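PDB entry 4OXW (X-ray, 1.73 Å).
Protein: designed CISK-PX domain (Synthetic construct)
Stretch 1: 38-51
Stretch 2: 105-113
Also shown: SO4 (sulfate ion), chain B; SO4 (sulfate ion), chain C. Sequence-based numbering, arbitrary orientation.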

# COMPACT_ATOMS: atom_id res chain seq x y z
N GLU A 38 -9.40 14.70 -3.60
CA GLU A 38 -9.43 13.27 -3.27
C GLU A 38 -9.26 12.49 -4.56
O GLU A 38 -9.78 12.86 -5.63
CB GLU A 38 -10.74 12.92 -2.56
CG GLU A 38 -10.89 11.45 -2.16
CD GLU A 38 -12.09 11.20 -1.27
OE1 GLU A 38 -13.14 11.83 -1.49
OE2 GLU A 38 -11.98 10.36 -0.35
N TRP A 39 -8.45 11.43 -4.51
CA TRP A 39 -8.28 10.55 -5.66
C TRP A 39 -7.92 9.16 -5.11
O TRP A 39 -7.82 8.95 -3.91
CB TRP A 39 -7.19 11.03 -6.60
CG TRP A 39 -5.84 11.07 -6.03
CD1 TRP A 39 -4.89 10.07 -6.06
CD2 TRP A 39 -5.23 12.18 -5.37
NE1 TRP A 39 -3.74 10.50 -5.44
CE2 TRP A 39 -3.92 11.78 -4.99
CE3 TRP A 39 -5.67 13.47 -5.01
CZ2 TRP A 39 -3.05 12.62 -4.31
CZ3 TRP A 39 -4.82 14.28 -4.33
CH2 TRP A 39 -3.51 13.87 -3.99
N ALA A 40 -7.81 8.21 -6.01
CA ALA A 40 -7.45 6.84 -5.64
C ALA A 40 -6.34 6.34 -6.55
O ALA A 40 -6.28 6.71 -7.73
CB ALA A 40 -8.67 5.95 -5.79
N VAL A 41 -5.50 5.47 -6.02
CA VAL A 41 -4.50 4.76 -6.80
C VAL A 41 -4.70 3.31 -6.42
O VAL A 41 -5.20 2.99 -5.33
CB VAL A 41 -3.04 5.20 -6.54
CG1 VAL A 41 -2.87 6.66 -7.01
CG2 VAL A 41 -2.65 5.04 -5.08
N TYR A 42 -4.26 2.44 -7.31
CA TYR A 42 -4.36 1.02 -7.04
C TYR A 42 -2.98 0.43 -6.99
O TYR A 42 -2.19 0.64 -7.93
CB TYR A 42 -5.17 0.35 -8.17
CG TYR A 42 -6.56 0.85 -8.18
CD1 TYR A 42 -7.54 0.18 -7.53
CD2 TYR A 42 -6.87 2.05 -8.80
CE1 TYR A 42 -8.83 0.68 -7.52
CE2 TYR A 42 -8.14 2.56 -8.78
CZ TYR A 42 -9.13 1.85 -8.14
OH TYR A 42 -10.42 2.32 -8.11
N ARG A 43 -2.68 -0.38 -5.98
CA ARG A 43 -1.35 -0.94 -5.79
C ARG A 43 -1.40 -2.36 -5.31
O ARG A 43 -2.17 -2.72 -4.42
CB ARG A 43 -0.54 -0.11 -4.76
CG ARG A 43 -0.38 1.34 -5.19
CD ARG A 43 0.67 1.48 -6.31
NE ARG A 43 0.82 2.90 -6.66
CZ ARG A 43 0.43 3.46 -7.78
NH1 ARG A 43 -0.15 2.75 -8.75
NH2 ARG A 43 0.62 4.77 -7.96
N ARG A 44 -0.52 -3.17 -5.85
CA ARG A 44 -0.35 -4.55 -5.39
C ARG A 44 0.56 -4.64 -4.19
O ARG A 44 1.36 -3.73 -3.94
CB ARG A 44 0.31 -5.41 -6.55
CG ARG A 44 -0.45 -5.46 -7.82
CD ARG A 44 0.46 -6.01 -8.93
NE ARG A 44 0.91 -7.35 -8.59
CZ ARG A 44 2.02 -7.91 -9.06
NH1 ARG A 44 2.80 -7.24 -9.92
NH2 ARG A 44 2.35 -9.14 -8.70
N TYR A 45 0.51 -5.75 -3.46
CA TYR A 45 1.41 -5.96 -2.34
C TYR A 45 2.86 -5.79 -2.78
O TYR A 45 3.68 -5.20 -2.07
CB TYR A 45 1.28 -7.37 -1.72
CG TYR A 45 2.28 -7.62 -0.63
CD1 TYR A 45 2.08 -7.15 0.67
CD2 TYR A 45 3.46 -8.34 -0.87
CE1 TYR A 45 3.01 -7.38 1.67
CE2 TYR A 45 4.38 -8.54 0.12
CZ TYR A 45 4.18 -8.05 1.39
OH TYR A 45 5.10 -8.27 2.39
N SER A 46 3.19 -6.29 -3.97
CA SER A 46 4.59 -6.20 -4.46
C SER A 46 5.00 -4.76 -4.69
O SER A 46 6.19 -4.44 -4.60
CB SER A 46 4.79 -7.02 -5.73
OG SER A 46 3.92 -6.62 -6.76
N ASP A 47 4.04 -3.88 -5.02
CA ASP A 47 4.36 -2.43 -5.10
C ASP A 47 4.74 -1.87 -3.73
O ASP A 47 5.73 -1.11 -3.58
CB ASP A 47 3.24 -1.63 -5.69
CG ASP A 47 2.84 -2.08 -7.09
OD1 ASP A 47 3.75 -2.36 -7.89
OD2 ASP A 47 1.64 -1.99 -7.39
N PHE A 48 3.96 -2.18 -2.72
CA PHE A 48 4.27 -1.81 -1.35
C PHE A 48 5.60 -2.37 -0.89
O PHE A 48 6.36 -1.69 -0.22
CB PHE A 48 3.25 -2.31 -0.34
CG PHE A 48 1.94 -1.59 -0.32
CD1 PHE A 48 1.71 -0.57 0.61
CD2 PHE A 48 0.89 -1.95 -1.15
CE1 PHE A 48 0.47 0.05 0.67
CE2 PHE A 48 -0.35 -1.32 -1.10
CZ PHE A 48 -0.56 -0.32 -0.17
N TYR A 49 5.91 -3.61 -1.29
CA TYR A 49 7.16 -4.25 -0.88
C TYR A 49 8.38 -3.54 -1.50
O TYR A 49 9.36 -3.30 -0.79
CB TYR A 49 7.12 -5.71 -1.32
CG TYR A 49 8.29 -6.53 -0.83
CD1 TYR A 49 8.23 -7.20 0.38
CD2 TYR A 49 9.40 -6.67 -1.62
CE1 TYR A 49 9.30 -7.94 0.84
CE2 TYR A 49 10.47 -7.43 -1.19
CZ TYR A 49 10.41 -8.05 0.03
OH TYR A 49 11.49 -8.81 0.41
N TRP A 50 8.30 -3.20 -2.78
CA TRP A 50 9.35 -2.44 -3.45
C TRP A 50 9.52 -1.06 -2.79
O TRP A 50 10.67 -0.67 -2.49
CB TRP A 50 9.06 -2.29 -4.95
CG TRP A 50 10.27 -1.83 -5.75
CD1 TRP A 50 11.23 -2.63 -6.32
CD2 TRP A 50 10.63 -0.49 -6.06
NE1 TRP A 50 12.18 -1.84 -6.95
CE2 TRP A 50 11.83 -0.53 -6.82
CE3 TRP A 50 10.06 0.74 -5.76
CZ2 TRP A 50 12.45 0.61 -7.28
CZ3 TRP A 50 10.67 1.87 -6.23
CH2 TRP A 50 11.86 1.80 -6.97
N LEU A 51 8.42 -0.34 -2.54
CA LEU A 51 8.47 0.96 -1.88
C LEU A 51 9.20 0.81 -0.54
O LEU A 51 10.11 1.59 -0.19
CB LEU A 51 7.05 1.48 -1.62
CG LEU A 51 7.04 2.73 -0.75
CD1 LEU A 51 7.63 3.90 -1.53
CD2 LEU A 51 5.61 3.02 -0.33
N GLU A 105 10.13 11.56 -2.96
CA GLU A 105 9.71 11.34 -4.33
C GLU A 105 9.09 9.93 -4.55
O GLU A 105 8.19 9.76 -5.38
CB GLU A 105 10.87 11.56 -5.29
CG GLU A 105 11.24 13.03 -5.43
CD GLU A 105 12.59 13.27 -6.10
OE1 GLU A 105 13.06 12.39 -6.87
OE2 GLU A 105 13.19 14.34 -5.85
N LEU A 106 9.60 8.96 -3.82
CA LEU A 106 9.08 7.58 -3.95
C LEU A 106 7.66 7.53 -3.49
O LEU A 106 6.81 6.88 -4.10
CB LEU A 106 9.90 6.59 -3.14
CG LEU A 106 11.29 6.33 -3.69
CD1 LEU A 106 12.14 5.65 -2.63
CD2 LEU A 106 11.19 5.51 -4.95
N VAL A 107 7.39 8.17 -2.36
CA VAL A 107 6.07 8.13 -1.80
C VAL A 107 5.12 8.96 -2.62
O VAL A 107 3.99 8.56 -2.86
CB VAL A 107 6.12 8.61 -0.35
CG1 VAL A 107 4.70 8.70 0.22
CG2 VAL A 107 6.99 7.65 0.47
N VAL A 108 5.56 10.14 -3.06
CA VAL A 108 4.72 10.97 -3.90
C VAL A 108 4.28 10.20 -5.16
O VAL A 108 3.10 10.20 -5.51
CB VAL A 108 5.46 12.28 -4.28
CG1 VAL A 108 4.72 13.05 -5.36
CG2 VAL A 108 5.61 13.14 -3.03
N SER A 109 5.22 9.50 -5.76
CA SER A 109 4.92 8.69 -6.93
C SER A 109 3.94 7.53 -6.56
O SER A 109 2.88 7.32 -7.25
CB SER A 109 6.21 8.14 -7.53
OG SER A 109 5.92 7.21 -8.58
N PHE A 110 4.26 6.86 -5.46
CA PHE A 110 3.44 5.72 -4.99
C PHE A 110 2.00 6.13 -4.86
O PHE A 110 1.07 5.40 -5.22
CB PHE A 110 3.98 5.17 -3.69
CG PHE A 110 3.28 3.91 -3.23
CD1 PHE A 110 3.63 2.69 -3.77
CD2 PHE A 110 2.31 3.97 -2.22
CE1 PHE A 110 3.02 1.54 -3.34
CE2 PHE A 110 1.72 2.80 -1.76
CZ PHE A 110 2.09 1.59 -2.33
N LEU A 111 1.78 7.36 -4.36
CA LEU A 111 0.46 7.83 -4.06
C LEU A 111 -0.22 8.69 -5.12
O LEU A 111 -1.37 9.10 -4.93
CB LEU A 111 0.50 8.62 -2.74
CG LEU A 111 0.82 7.81 -1.51
CD1 LEU A 111 0.87 8.79 -0.36
CD2 LEU A 111 -0.26 6.73 -1.29
N GLN A 112 0.49 8.93 -6.22
CA GLN A 112 -0.13 9.73 -7.29
C GLN A 112 -0.11 9.11 -8.68
O GLN A 112 -0.96 9.44 -9.50
CB GLN A 112 0.45 11.15 -7.31
CG GLN A 112 0.36 11.89 -6.00
CD GLN A 112 0.87 13.34 -6.06
OE1 GLN A 112 1.25 13.85 -7.13
NE2 GLN A 112 0.90 14.00 -4.91
N ALA A 113 0.84 8.23 -8.95
CA ALA A 113 1.10 7.72 -10.31
C ALA A 113 -0.07 6.90 -10.85
O ALA A 113 -1.07 7.44 -11.33
CB ALA A 113 2.36 6.88 -10.30
S SO4 B . 1.34 -9.62 -5.42
O1 SO4 B . 0.19 -9.93 -4.49
O2 SO4 B . 0.84 -10.15 -6.73
O3 SO4 B . 1.84 -8.23 -5.47
O4 SO4 B . 2.48 -10.36 -4.89
S SO4 C . 5.91 -9.69 -10.55
O1 SO4 C . 4.87 -10.51 -9.86
O2 SO4 C . 6.12 -10.21 -11.93
O3 SO4 C . 5.47 -8.27 -10.67
O4 SO4 C . 7.18 -9.75 -9.79

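The strand 38-44 crosses the C-terminal part of helix 105-112 at 101°, and the helix that follows it, 45-51, runs nearly antiparallel to 105-112. The polar side of the contact is concentrated where the strand meets the last helical turn. There, Trp-39 and Arg-43 of the strand donate to the backbone carbonyls of Leu-111 and Phe-110.

Trp-39, Val-41 and Arg-43 point toward the helix, whereas the alternate residues Ala-40 and Tyr-42 point away from it. Trp-39 donates its indole proton to a carbonyl, with NE1 of Trp-39 2.8 Å from O of Leu-111 and an N-H...acceptor angle of 172°. The acceptor lies at the ring edge, near its plane, as a nearly linear bond from NE1 requires, and the one polar atom of this large side chain is thereby satisfied.

Arg-43 engages the preceding carbonyl in a different manner. Its NE and NH2 both donate to O of Phe-110, at 2.9 Å and 2.8 Å respectively, with angles of 139° and 138°. A single oxygen sits between the two donors near the guanidinium plane, so neither bond can be straight. The third nitrogen turns back to its own strand: NH1 of Arg-43 makes a weak bond, 3.0 Å at 130°, to O of Tyr-42. The carbonyl of Ser-109 is engaged within its own stretch, accepting from N of Ala-113 at 2.8 Å and from N of Gln-112 at 3.1 Å. Between the two polar side chains, Val-41 packs against the backbone, its CG1 3.5 Å from O of Leu-111 and its CG2 3.7 Å from O of Phe-110.

The remainder of the contact is apolar and centres on Phe-110, which has the largest area covered by the opposing stretch. CD2 of Leu-51 lies over one face of its ring, 3.8 Å from CG of Phe-110, while CG of Arg-43 lies over the opposite face, 3.8 Å from CZ of Phe-110. Arg-43 thus serves both as a hydrogen-bond donor and, through its aliphatic portion, as a cover for the ring; its charged end is too distant for more than a weak cation-pi attraction. The edge of Phe-110 is directed toward the face of Phe-48, with CZ of Phe-110 3.7 Å from CD1 of Phe-48 and the planes at 72°. Farther along the antiparallel helices, CD1 of Leu-51 approaches CB of Leu-106 at 3.9 Å.

At the start of helix 45-51, OD2 of Asp-47 accepts from N of Arg-44 at 2.9 Å, and O of Arg-44 accepts from N of Phe-48 at 3.3 Å. The Arg-44 side chain, on a CA-to-CB bond pointing away from helix 105-112, binds two sulfate ions: NH2 of Arg-44 is 2.7 Å from O2 of the chain B sulfate, and NH1 of Arg-44 is 3.0 Å from O3 of the chain C sulfate. The chain B ion also accepts from the backbone, its O3 2.8 Å from N of Ser-46.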